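PDB 3C3J: putative tagatose-6-phosphate ketose/aldose isomerase from Escherichia coli, which is of unconfirmed function but belongs to the SIS family, with two SIS domains of alpha/beta fold in one chain. Local coordinates for residues A[64-69]-A[239-244]; A[217-222]-A[347-352]; A[225-230]-A[254-259]; A[275-280]-A[305-310]. All coordinates share one frame; numbering follows the deposited sequence.

Contact 1 (A[64-69]-A[239-244]); sequences SAFIGD and ARESAL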
loop_
_atom_site.group_PDB
_atom_site.type_symbol
_atom_site.label_atom_id
_atom_site.label_comp_id
_atom_site.label_asym_id
_atom_site.label_seq_id
_atom_site.Cartn_x
_atom_site.Cartn_y
_atom_site.Cartn_z
ATOM N N SER A 64 -4.092 0.493 12.843
ATOM C CA SER A 64 -2.896 -0.043 13.510
ATOM C C SER A 64 -1.877 -0.546 12.509
ATOM O O SER A 64 -0.702 -0.576 12.826
ATOM C CB SER A 64 -3.241 -1.142 14.513
ATOM O OG SER A 64 -3.969 -0.605 15.608
ATOM N N ALA A 65 -2.329 -0.938 11.313
ATOM C CA ALA A 65 -1.404 -1.347 10.249
ATOM C C ALA A 65 -0.602 -0.158 9.741
ATOM O O ALA A 65 0.535 -0.316 9.279
ATOM C CB ALA A 65 -2.159 -1.987 9.084
ATOM N N PHE A 66 -1.184 1.034 9.806
ATOM C CA PHE A 66 -0.533 2.205 9.195
ATOM C C PHE A 66 0.639 2.713 10.026
ATOM O O PHE A 66 1.488 3.434 9.510
ATOM C CB PHE A 66 -1.560 3.323 8.922
ATOM C CG PHE A 66 -2.774 2.848 8.176
ATOM C CD1 PHE A 66 -2.693 1.820 7.235
ATOM C CD2 PHE A 66 -4.020 3.436 8.403
ATOM C CE1 PHE A 66 -3.850 1.366 6.565
ATOM C CE2 PHE A 66 -5.146 2.997 7.736
ATOM C CZ PHE A 66 -5.066 1.961 6.813
ATOM N N ILE A 67 0.740 2.298 11.285
ATOM C CA ILE A 67 1.901 2.644 12.105
ATOM C C ILE A 67 3.188 2.188 11.405
ATOM O O ILE A 67 4.065 2.984 11.153
ATOM C CB ILE A 67 1.824 2.061 13.550
ATOM C CG1 ILE A 67 0.585 2.623 14.265
ATOM C CG2 ILE A 67 3.169 2.351 14.355
ATOM C CD1 ILE A 67 0.276 1.966 15.569
ATOM N N GLY A 68 3.264 0.903 11.078
ATOM C CA GLY A 68 4.408 0.349 10.384
ATOM C C GLY A 68 4.628 1.007 9.048
ATOM O O GLY A 68 5.752 1.185 8.639
ATOM N N ASP A 69 3.553 1.348 8.344
ATOM C CA ASP A 69 3.651 2.088 7.074
ATOM C C ASP A 69 4.376 3.417 7.242
ATOM O O ASP A 69 5.193 3.795 6.381
ATOM C CB ASP A 69 2.286 2.309 6.445
ATOM C CG ASP A 69 1.638 1.007 5.941
ATOM O OD1 ASP A 69 2.324 -0.021 5.835
ATOM O OD2 ASP A 69 0.417 1.017 5.663
ATOM N N ALA A 239 -1.049 9.855 5.344
ATOM C CA ALA A 239 -2.120 10.145 4.370
ATOM C C ALA A 239 -3.182 9.060 4.352
ATOM O O ALA A 239 -4.367 9.365 4.306
ATOM C CB ALA A 239 -1.547 10.391 2.971
ATOM N N ARG A 240 -2.755 7.799 4.436
ATOM C CA ARG A 240 -3.669 6.659 4.444
ATOM C C ARG A 240 -4.554 6.642 5.677
ATOM O O ARG A 240 -5.785 6.448 5.566
ATOM C CB ARG A 240 -2.877 5.362 4.344
ATOM C CG ARG A 240 -3.727 4.143 4.065
ATOM C CD ARG A 240 -2.762 2.949 3.806
ATOM N NE ARG A 240 -3.461 1.766 3.350
ATOM C CZ ARG A 240 -2.837 0.623 3.048
ATOM N NH1 ARG A 240 -1.516 0.500 3.188
ATOM N NH2 ARG A 240 -3.536 -0.411 2.648
ATOM N N GLU A 241 -3.956 6.868 6.841
ATOM C CA GLU A 241 -4.728 7.005 8.087
ATOM C C GLU A 241 -5.720 8.179 8.032
ATOM O O GLU A 241 -6.862 8.069 8.511
ATOM C CB GLU A 241 -3.752 7.196 9.256
ATOM C CG GLU A 241 -4.356 7.529 10.629
ATOM C CD GLU A 241 -5.539 6.651 11.049
ATOM O OE1 GLU A 241 -5.755 5.552 10.464
ATOM O OE2 GLU A 241 -6.239 7.067 12.004
ATOM N N SER A 242 -5.252 9.310 7.501
ATOM C CA SER A 242 -6.069 10.499 7.330
ATOM C C SER A 242 -7.268 10.217 6.441
ATOM O O SER A 242 -8.391 10.604 6.765
ATOM C CB SER A 242 -5.231 11.640 6.764
ATOM O OG SER A 242 -4.209 12.017 7.658
ATOM N N ALA A 243 -7.035 9.529 5.332
ATOM C CA ALA A 243 -8.118 9.171 4.420
ATOM C C ALA A 243 -9.107 8.238 5.130
ATOM O O ALA A 243 -10.301 8.439 5.039
ATOM C CB ALA A 243 -7.561 8.553 3.136
ATOM N N LEU A 244 -8.608 7.224 5.849
ATOM C CA LEU A 244 -9.506 6.272 6.493
ATOM C C LEU A 244 -10.386 6.960 7.561
ATOM O O LEU A 244 -11.573 6.636 7.699
ATOM C CB LEU A 244 -8.721 5.124 7.119
ATOM C CG LEU A 244 -9.614 4.035 7.720
ATOM C CD1 LEU A 244 -10.605 3.490 6.671
ATOM C CD2 LEU A 244 -8.742 2.942 8.338
#

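Contact 2 (A[217-222]-A[347-352]); sequences GVFGYA and QTFALM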
loop_
_atom_site.group_PDB
_atom_site.type_symbol
_atom_site.label_atom_id
_atom_site.label_comp_id
_atom_site.label_asym_id
_atom_site.label_seq_id
_atom_site.Cartn_x
_atom_site.Cartn_y
_atom_site.Cartn_z
ATOM N N GLY A 217 -14.131 23.720 11.565
ATOM C CA GLY A 217 -14.035 22.521 10.748
ATOM C C GLY A 217 -12.679 22.274 10.108
ATOM O O GLY A 217 -12.588 21.432 9.229
ATOM N N VAL A 218 -11.659 23.036 10.523
ATOM C CA VAL A 218 -10.231 22.807 10.184
ATOM C C VAL A 218 -9.806 23.160 8.754
ATOM O O VAL A 218 -8.976 24.060 8.566
ATOM C CB VAL A 218 -9.785 21.356 10.509
ATOM C CG1 VAL A 218 -8.246 21.247 10.403
ATOM C CG2 VAL A 218 -10.280 20.965 11.919
ATOM N N PHE A 219 -10.296 22.410 7.767
ATOM C CA PHE A 219 -10.177 22.803 6.366
ATOM C C PHE A 219 -11.467 23.512 5.929
ATOM O O PHE A 219 -11.459 24.188 4.902
ATOM C CB PHE A 219 -9.911 21.612 5.442
ATOM C CG PHE A 219 -8.742 20.744 5.872
ATOM C CD1 PHE A 219 -7.575 21.308 6.336
ATOM C CD2 PHE A 219 -8.817 19.363 5.782
ATOM C CE1 PHE A 219 -6.498 20.516 6.741
ATOM C CE2 PHE A 219 -7.736 18.556 6.208
ATOM C CZ PHE A 219 -6.597 19.143 6.672
ATOM N N GLY A 220 -12.562 23.336 6.679
ATOM C CA GLY A 220 -13.829 24.030 6.393
ATOM C C GLY A 220 -14.944 23.085 6.012
ATOM O O GLY A 220 -14.789 21.870 6.094
ATOM N N TYR A 221 -16.077 23.650 5.592
ATOM C CA TYR A 221 -17.276 22.867 5.269
ATOM C C TYR A 221 -17.777 23.012 3.821
ATOM O O TYR A 221 -18.988 22.957 3.562
ATOM C CB TYR A 221 -18.405 23.219 6.235
ATOM C CG TYR A 221 -18.046 23.020 7.701
ATOM C CD1 TYR A 221 -17.806 21.743 8.212
ATOM C CD2 TYR A 221 -17.980 24.105 8.578
ATOM C CE1 TYR A 221 -17.498 21.554 9.549
ATOM C CE2 TYR A 221 -17.665 23.933 9.900
ATOM C CZ TYR A 221 -17.428 22.652 10.390
ATOM O OH TYR A 221 -17.128 22.463 11.706
ATOM N N ALA A 222 -16.862 23.159 2.877
ATOM C CA ALA A 222 -17.217 23.211 1.456
ATOM C C ALA A 222 -17.829 21.893 0.984
ATOM O O ALA A 222 -17.598 20.839 1.575
ATOM C CB ALA A 222 -15.995 23.583 0.608
ATOM N N GLN A 347 -7.360 14.255 11.941
ATOM C CA GLN A 347 -8.314 13.716 12.926
ATOM C C GLN A 347 -9.434 14.711 13.212
ATOM O O GLN A 347 -10.627 14.361 13.227
ATOM C CB GLN A 347 -7.610 13.366 14.230
ATOM C CG GLN A 347 -6.609 12.218 14.164
ATOM C CD GLN A 347 -5.760 12.153 15.438
ATOM O OE1 GLN A 347 -5.682 13.138 16.181
ATOM N NE2 GLN A 347 -5.098 11.025 15.672
ATOM N N THR A 348 -9.034 15.944 13.456
ATOM C CA THR A 348 -9.979 16.991 13.829
ATOM C C THR A 348 -10.826 17.331 12.617
ATOM O O THR A 348 -12.021 17.491 12.760
ATOM C CB THR A 348 -9.266 18.218 14.446
ATOM O OG1 THR A 348 -8.343 18.773 13.498
ATOM C CG2 THR A 348 -8.488 17.808 15.693
ATOM N N PHE A 349 -10.251 17.368 11.416
ATOM C CA PHE A 349 -11.073 17.531 10.198
ATOM C C PHE A 349 -12.185 16.477 10.070
ATOM O O PHE A 349 -13.363 16.803 9.868
ATOM C CB PHE A 349 -10.201 17.502 8.943
ATOM C CG PHE A 349 -10.974 17.644 7.676
ATOM C CD1 PHE A 349 -11.662 18.816 7.404
ATOM C CD2 PHE A 349 -11.012 16.630 6.738
ATOM C CE1 PHE A 349 -12.375 18.968 6.219
ATOM C CE2 PHE A 349 -11.729 16.793 5.566
ATOM C CZ PHE A 349 -12.403 17.973 5.316
ATOM N N ALA A 350 -11.807 15.203 10.184
ATOM C CA ALA A 350 -12.759 14.116 10.066
ATOM C C ALA A 350 -13.883 14.189 11.119
ATOM O O ALA A 350 -15.059 13.977 10.797
ATOM C CB ALA A 350 -12.002 12.750 10.123
ATOM N N LEU A 351 -13.520 14.502 12.360
ATOM C CA LEU A 351 -14.494 14.615 13.448
ATOM C C LEU A 351 -15.546 15.692 13.116
ATOM O O LEU A 351 -16.753 15.450 13.266
ATOM C CB LEU A 351 -13.776 14.928 14.760
ATOM C CG LEU A 351 -14.633 15.267 15.988
ATOM C CD1 LEU A 351 -15.499 14.092 16.458
ATOM C CD2 LEU A 351 -13.787 15.856 17.093
HETATM N N MSE A 352 -15.091 16.855 12.632
HETATM C CA MSE A 352 -15.981 17.987 12.338
HETATM C C MSE A 352 -16.786 17.823 11.048
HETATM O O MSE A 352 -17.927 18.293 10.964
HETATM C CB MSE A 352 -15.200 19.303 12.347
HETATM C CG MSE A 352 -14.467 19.588 13.655
HETATM SE SE MSE A 352 -15.542 19.302 15.345
HETATM C CE MSE A 352 -16.235 17.502 15.193
HETATM O O HOH W 1 -14.448 19.432 9.244
#

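Contact 3 (A[225-230]-A[254-259]); sequences KRIVYL and LAAFYD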
loop_
_atom_site.group_PDB
_atom_site.type_symbol
_atom_site.label_atom_id
_atom_site.label_comp_id
_atom_site.label_asym_id
_atom_site.label_seq_id
_atom_site.Cartn_x
_atom_site.Cartn_y
_atom_site.Cartn_z
ATOM N N LYS A 225 -16.820 16.264 -2.446
ATOM C CA LYS A 225 -17.268 14.878 -2.532
ATOM C C LYS A 225 -16.100 13.878 -2.474
ATOM O O LYS A 225 -16.308 12.667 -2.311
ATOM C CB LYS A 225 -17.955 14.654 -3.871
ATOM C CG LYS A 225 -19.198 15.519 -4.086
ATOM C CD LYS A 225 -20.399 14.955 -3.379
ATOM C CE LYS A 225 -21.704 15.585 -3.930
ATOM N NZ LYS A 225 -21.841 15.398 -5.412
ATOM N N ARG A 226 -14.893 14.376 -2.676
ATOM C CA ARG A 226 -13.690 13.532 -2.625
ATOM C C ARG A 226 -12.631 14.272 -1.860
ATOM O O ARG A 226 -12.497 15.497 -1.985
ATOM C CB ARG A 226 -13.167 13.215 -4.020
ATOM C CG ARG A 226 -14.194 12.522 -4.915
ATOM C CD ARG A 226 -13.654 12.240 -6.301
ATOM N NE ARG A 226 -14.566 11.391 -7.072
ATOM C CZ ARG A 226 -14.346 10.975 -8.325
ATOM N NH1 ARG A 226 -15.239 10.208 -8.929
ATOM N NH2 ARG A 226 -13.239 11.317 -8.969
ATOM N N ILE A 227 -11.889 13.520 -1.060
ATOM C CA ILE A 227 -10.708 14.041 -0.422
ATOM C C ILE A 227 -9.526 13.137 -0.731
ATOM O O ILE A 227 -9.655 11.912 -0.729
ATOM C CB ILE A 227 -10.895 14.237 1.109
ATOM C CG1 ILE A 227 -9.638 14.860 1.718
ATOM C CG2 ILE A 227 -11.254 12.951 1.809
ATOM C CD1 ILE A 227 -9.862 15.457 3.091
ATOM N N VAL A 228 -8.393 13.759 -1.038
ATOM C CA VAL A 228 -7.165 13.045 -1.291
ATOM C C VAL A 228 -6.088 13.606 -0.386
ATOM O O VAL A 228 -5.831 14.823 -0.395
ATOM C CB VAL A 228 -6.648 13.176 -2.742
ATOM C CG1 VAL A 228 -5.408 12.198 -2.933
ATOM C CG2 VAL A 228 -7.750 12.912 -3.731
ATOM N N TYR A 229 -5.457 12.715 0.380
ATOM C CA TYR A 229 -4.260 13.082 1.144
ATOM C C TYR A 229 -3.016 12.547 0.472
ATOM O O TYR A 229 -2.986 11.372 0.072
ATOM C CB TYR A 229 -4.338 12.528 2.576
ATOM C CG TYR A 229 -5.338 13.218 3.482
ATOM C CD1 TYR A 229 -4.986 14.360 4.205
ATOM C CD2 TYR A 229 -6.600 12.678 3.687
ATOM C CE1 TYR A 229 -5.885 14.975 5.078
ATOM C CE2 TYR A 229 -7.505 13.271 4.546
ATOM C CZ TYR A 229 -7.142 14.424 5.246
ATOM O OH TYR A 229 -8.036 15.003 6.107
ATOM N N LEU A 230 -1.980 13.381 0.393
ATOM C CA LEU A 230 -0.701 13.031 -0.255
ATOM C C LEU A 230 0.475 13.251 0.685
ATOM O O LEU A 230 0.553 14.268 1.388
ATOM C CB LEU A 230 -0.486 13.848 -1.541
ATOM C CG LEU A 230 -1.568 13.819 -2.629
ATOM C CD1 LEU A 230 -1.284 14.796 -3.786
ATOM C CD2 LEU A 230 -1.737 12.392 -3.159
ATOM N N LEU A 254 -18.059 10.952 2.325
ATOM C CA LEU A 254 -16.955 11.599 1.624
ATOM C C LEU A 254 -15.980 10.517 1.191
ATOM O O LEU A 254 -15.375 9.846 2.047
ATOM C CB LEU A 254 -16.269 12.574 2.570
ATOM C CG LEU A 254 -15.243 13.585 2.064
ATOM C CD1 LEU A 254 -15.544 14.134 0.648
ATOM C CD2 LEU A 254 -15.151 14.732 3.099
ATOM N N ALA A 255 -15.856 10.321 -0.117
ATOM C CA ALA A 255 -14.888 9.377 -0.674
ATOM C C ALA A 255 -13.484 9.891 -0.343
ATOM O O ALA A 255 -13.188 11.076 -0.535
ATOM C CB ALA A 255 -15.067 9.244 -2.203
ATOM N N ALA A 256 -12.616 9.010 0.137
ATOM C CA ALA A 256 -11.255 9.408 0.524
ATOM C C ALA A 256 -10.187 8.513 -0.111
ATOM O O ALA A 256 -10.352 7.296 -0.221
ATOM C CB ALA A 256 -11.105 9.462 2.063
ATOM N N PHE A 257 -9.099 9.153 -0.529
ATOM C CA PHE A 257 -8.003 8.525 -1.276
ATOM C C PHE A 257 -6.691 8.969 -0.666
ATOM O O PHE A 257 -6.613 9.999 -0.002
ATOM C CB PHE A 257 -8.039 8.941 -2.746
ATOM C CG PHE A 257 -9.355 8.736 -3.397
ATOM C CD1 PHE A 257 -9.664 7.543 -4.029
ATOM C CD2 PHE A 257 -10.320 9.740 -3.363
ATOM C CE1 PHE A 257 -10.910 7.343 -4.618
ATOM C CE2 PHE A 257 -11.575 9.547 -3.950
ATOM C CZ PHE A 257 -11.860 8.354 -4.576
ATOM N N TYR A 258 -5.651 8.185 -0.890
ATOM C CA TYR A 258 -4.291 8.556 -0.471
ATOM C C TYR A 258 -3.289 8.166 -1.541
ATOM O O TYR A 258 -3.525 7.242 -2.325
ATOM C CB TYR A 258 -3.908 7.845 0.833
ATOM C CG TYR A 258 -3.979 6.347 0.714
ATOM C CD1 TYR A 258 -2.840 5.586 0.419
ATOM C CD2 TYR A 258 -5.190 5.683 0.857
ATOM C CE1 TYR A 258 -2.920 4.197 0.280
ATOM C CE2 TYR A 258 -5.275 4.284 0.704
ATOM C CZ TYR A 258 -4.134 3.556 0.428
ATOM O OH TYR A 258 -4.209 2.173 0.289
ATOM N N ASP A 259 -2.141 8.807 -1.513
ATOM C CA ASP A 259 -1.018 8.444 -2.377
ATOM C C ASP A 259 0.204 9.228 -1.967
ATOM O O ASP A 259 0.156 10.024 -1.030
ATOM C CB ASP A 259 -1.324 8.722 -3.855
ATOM C CG ASP A 259 -0.738 7.658 -4.812
ATOM O OD1 ASP A 259 0.420 7.194 -4.658
ATOM O OD2 ASP A 259 -1.450 7.315 -5.775
#

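Contact 4 (A[275-280]-A[305-310]); sequences ETLVVV and AMRVIA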
loop_
_atom_site.group_PDB
_atom_site.type_symbol
_atom_site.label_atom_id
_atom_site.label_comp_id
_atom_site.label_asym_id
_atom_site.label_seq_id
_atom_site.Cartn_x
_atom_site.Cartn_y
_atom_site.Cartn_z
ATOM N N GLU A 275 -14.991 18.880 -7.299
ATOM C CA GLU A 275 -15.541 18.612 -5.980
ATOM C C GLU A 275 -14.524 17.883 -5.078
ATOM O O GLU A 275 -14.909 17.272 -4.095
ATOM C CB GLU A 275 -16.780 17.761 -6.111
ATOM C CG GLU A 275 -17.897 18.433 -6.893
ATOM C CD GLU A 275 -19.060 17.496 -7.078
ATOM O OE1 GLU A 275 -18.874 16.389 -7.643
ATOM O OE2 GLU A 275 -20.162 17.842 -6.627
ATOM N N THR A 276 -13.243 17.969 -5.434
ATOM C CA THR A 276 -12.163 17.296 -4.713
ATOM C C THR A 276 -11.316 18.273 -3.922
ATOM O O THR A 276 -10.865 19.289 -4.464
ATOM C CB THR A 276 -11.206 16.547 -5.685
ATOM O OG1 THR A 276 -11.932 15.596 -6.473
ATOM C CG2 THR A 276 -10.073 15.841 -4.917
ATOM N N LEU A 277 -11.105 17.945 -2.644
ATOM C CA LEU A 277 -10.110 18.570 -1.784
ATOM C C LEU A 277 -8.850 17.723 -1.822
ATOM O O LEU A 277 -8.913 16.528 -1.576
ATOM C CB LEU A 277 -10.593 18.591 -0.323
ATOM C CG LEU A 277 -9.605 18.983 0.797
ATOM C CD1 LEU A 277 -9.029 20.388 0.627
ATOM C CD2 LEU A 277 -10.286 18.875 2.151
ATOM N N VAL A 278 -7.721 18.362 -2.066
ATOM C CA VAL A 278 -6.420 17.707 -2.011
ATOM C C VAL A 278 -5.624 18.332 -0.881
ATOM O O VAL A 278 -5.452 19.566 -0.829
ATOM C CB VAL A 278 -5.634 17.874 -3.334
ATOM C CG1 VAL A 278 -4.228 17.238 -3.205
ATOM C CG2 VAL A 278 -6.432 17.268 -4.536
ATOM N N VAL A 279 -5.122 17.493 0.029
ATOM C CA VAL A 279 -4.272 17.964 1.126
ATOM C C VAL A 279 -2.886 17.347 1.002
ATOM O O VAL A 279 -2.747 16.130 0.926
ATOM C CB VAL A 279 -4.893 17.650 2.512
ATOM C CG1 VAL A 279 -3.988 18.174 3.649
ATOM C CG2 VAL A 279 -6.318 18.205 2.606
ATOM N N VAL A 280 -1.865 18.195 1.000
ATOM C CA VAL A 280 -0.488 17.758 0.821
ATOM C C VAL A 280 0.276 17.947 2.111
ATOM O O VAL A 280 0.424 19.076 2.598
ATOM C CB VAL A 280 0.212 18.504 -0.332
ATOM C CG1 VAL A 280 1.665 18.014 -0.492
ATOM C CG2 VAL A 280 -0.592 18.343 -1.638
ATOM N N ALA A 305 -8.974 21.040 -8.861
ATOM C CA ALA A 305 -9.559 20.671 -7.574
ATOM C C ALA A 305 -10.443 21.801 -7.036
ATOM O O ALA A 305 -10.214 22.972 -7.345
ATOM C CB ALA A 305 -8.461 20.347 -6.565
HETATM N N MSE A 306 -11.443 21.448 -6.233
HETATM C CA MSE A 306 -12.190 22.445 -5.470
HETATM C C MSE A 306 -11.259 23.245 -4.587
HETATM O O MSE A 306 -11.422 24.453 -4.458
HETATM C CB MSE A 306 -13.253 21.785 -4.600
HETATM C CG MSE A 306 -14.121 22.760 -3.781
HETATM SE SE MSE A 306 -15.642 21.834 -2.906
HETATM C CE MSE A 306 -16.939 21.886 -4.403
ATOM N N ARG A 307 -10.299 22.558 -3.955
ATOM C CA ARG A 307 -9.328 23.199 -3.066
ATOM C C ARG A 307 -8.072 22.342 -2.936
ATOM O O ARG A 307 -8.184 21.117 -2.844
ATOM C CB ARG A 307 -9.932 23.423 -1.671
ATOM C CG ARG A 307 -9.156 24.427 -0.825
ATOM C CD ARG A 307 -9.905 24.863 0.421
ATOM N NE ARG A 307 -11.192 25.482 0.084
ATOM C CZ ARG A 307 -12.175 25.742 0.946
ATOM N NH1 ARG A 307 -12.041 25.468 2.241
ATOM N NH2 ARG A 307 -13.311 26.293 0.507
ATOM N N VAL A 308 -6.907 22.995 -2.924
ATOM C CA VAL A 308 -5.613 22.355 -2.675
ATOM C C VAL A 308 -5.003 23.025 -1.453
ATOM O O VAL A 308 -4.761 24.230 -1.464
ATOM C CB VAL A 308 -4.638 22.458 -3.855
ATOM C CG1 VAL A 308 -3.275 21.734 -3.522
ATOM C CG2 VAL A 308 -5.266 21.866 -5.146
ATOM N N ILE A 309 -4.776 22.245 -0.388
ATOM C CA ILE A 309 -4.217 22.754 0.871
ATOM C C ILE A 309 -2.858 22.100 1.100
ATOM O O ILE A 309 -2.756 20.889 1.092
ATOM C CB ILE A 309 -5.129 22.430 2.084
ATOM C CG1 ILE A 309 -6.515 23.038 1.919
ATOM C CG2 ILE A 309 -4.520 22.893 3.410
ATOM C CD1 ILE A 309 -7.437 22.697 3.074
ATOM N N ALA A 310 -1.830 22.922 1.267
ATOM C CA ALA A 310 -0.505 22.483 1.669
ATOM C C ALA A 310 -0.375 22.706 3.165
ATOM O O ALA A 310 -0.670 23.807 3.665
ATOM C CB ALA A 310 0.554 23.264 0.955
#

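Contact 1 (A[64-69]-A[239-244])
Arg240 lies across the ring of Phe66 and reaches past it to Asp69, so one side chain serves both the apolar and the charged half of this helix-to-helix contact. Its CG stands anti to the backbone N (chi1 -168°) and the chain runs extended from there to NE. CB leaves the helix toward residues 64-69; Arg240 CG then sits over one face of the Phe66 ring, 3.8 Å from the ring centroid and displaced toward the rim, a CH-pi contact. Arg240 CD comes 3.4 Å from Phe66 CE1, and Arg240 NE approaches that same rim carbon at 3.3 Å. At the tip, NH1 of Arg240 forms a salt bridge of 3.2 Å with OD2 of Asp69, the carboxylate and guanidinium planes only 7° apart. The edge of the Phe66 ring is met by others: Glu241 OE1 lies in the ring plane 3.4 Å from Phe66 CD2, and Leu244 CD2 touches Phe66 CE2 at 3.6 Å. The Glu241 carboxylate is also tied down within the chain, through a hydrogen bond to Thr63 and a salt bridge to Lys245. Segments 64-69 and 239-244 run nearly antiparallel (158°), their axes coming within 9.6 Å. This is the interface between two alpha/beta SIS domains in one chain, each contributing the helix that follows the first strand of its own five-stranded parallel sheet.

Contact 2 (A[217-222]-A[347-352])
Phe219 lays its CD2 on the ring of Phe349, where the loop before strand 226-231 folds against helix 335-356 of an alpha/beta SIS domain. This is the tight part of the contact. Phe219 CD2 stands 3.2 Å above the plane of the Phe349 ring, over its centre, and the two ring planes are inclined at 44°, an oblique aromatic pair. Chi1 of Phe349 (179°) sets its CG beside the carbonyl carbon. The edge of the ring meets the loop backbone: Gly217 O lies in the ring plane, 3.3 Å from Phe349 CD1. Beyond the rings, Val218 turns CG2 onto the helix, 3.3 Å from Thr348 OG1, a hydroxyl that hydrogen-bonds back to Met344 O in its own helix. Strand residues Ile227 and Tyr229 also touch Phe349, which joins the loop, the helix and the sheet. Packing is looser toward Tyr221, a partly exposed residue. Its ring runs side by side with selenomethionine Met352, with Tyr221 OH 3.8 Å from Met352 CB, while that hydroxyl hydrogen-bonds to Ser215 O and the ring stacks on His356. Gly217 brings its CA to 3.8 Å from Met352 CB; its positive phi favours glycine, and a CB there would clash with Tyr221 CZ. Between the two parts a water bridges the backbones, lying 2.7 Å from Gly217 O and 2.9 Å from Phe349 O.

Contact 3 (A[225-230]-A[254-259])
Ile227 and Ala256 sit side by side in neighbouring parallel strands, the two ends of a beta-alpha-beta unit whose crossover is helix 235-249. Strand 226-230 belongs to the interior of the five-stranded sheet and strand 255-259 is its outermost member within the chain. Backbone hydrogen bonds come first. Residues of 225-230 give and take alternately: Ile227 N donates to Ala255 O at 2.8 Å, Phe257 N to Ile227 O at 2.8 Å, Tyr229 N to Phe257 O at 3.0 Å and Asp259 N to Tyr229 O. At the start of the pairing, Ala255 N reaches Lys225 O from above the carbonyl plane, over a longer 3.2 Å. CA-H...O contacts fill in between, as where Ala256 CA lies 3.2 Å from Ile227 O. Apolar contacts differ on the two faces. On the face of Ile227 and Tyr229, which turns to helices 235-249 and 335-356, Ile227 CG2 occupies the position between the backbone N and the carbonyl carbon and meets Ala256 CB at 3.5 Å. On the face of Arg226 and Val228, the Phe257 ring is bordered by both: its edge faces Arg226 CB, and Val228 CG2 lies obliquely to it. Phe257 also meets Phe257 of the second subunit, and Tyr258, on the other face, packs on Tyr258 there. Charged groups find partners outside the pair: Arg226 NH2 hydrogen-bonds to Gly252 O of the second subunit, and Lys225 NZ forms a salt bridge with Glu275 OE2. Within the pair, the Arg226 chain starts beside the aromatic ring, with CB 4.0 Å from Phe257 CE2.

Contact 4 (A[275-280]-A[305-310])
Leu277 has CG anti to the backbone N (chi1 170°) and Ile309 has CG1 anti to the carbonyl carbon (chi1 -59°); with chi2 near 60° in Leu277 and extended in Ile309, their CD1 methyls meet. The two side chains cross obliquely, and Leu277 CD1 comes 3.7 Å from Ile309 CD1. The same Leu277 methyl also lies over the neighbouring strand, 3.6 Å from Arg307 O. Phe219, from the loop before strand 226-231, touches Ile309 on this face, and Trp224 touches Leu277 and Arg307. On the other face Val278, Val308 and Ala310 lie against helix 288-302, which makes the crossover between these two parallel strands. Val278 CG2 also touches Ala305 CB at 4.2 Å. Three straight backbone bonds zip the strands together: Val278 N to Arg307 O at 2.9 Å, Ile309 N to Val278 O at 2.8 Å and Val280 N to Ile309 O at 2.8 Å. The pairing frays where it begins, since Thr276 O receives only weak bonds from the N-H groups of Met306 and Arg307. There the Met306 selenomethionine bends at chi3 and carries CE to 3.9 Å from Glu275 CA, while Glu275 itself forms a salt bridge with Lys225. The chemistry thus implies a hydrophobic sheet interior, its strands joined by backbone bonds and by neighbouring aliphatic side chains, with polar and charged groups at the strand starts.

Contact 1 lies nearest the centre of the chain and joins the two SIS domains, helix against helix, whereas contacts 2, 3 and 4 all belong to the second domain. Contacts 3 and 4 share one parallel sheet: strands 226-231 and 276-281 are neighbours in it, so the two pairings run on into each other through backbone bonds. Contact 2 covers a face of that sheet, with Phe219 and Phe349 against Tyr229 and Phe219 against Ile309. All four are largely buried. Their chemistry follows their place: a salt bridge and ring packing between domains, aromatic packing with a water between loop and helix backbones, and backbone bonding within the sheet, weaker at the start of contact 4.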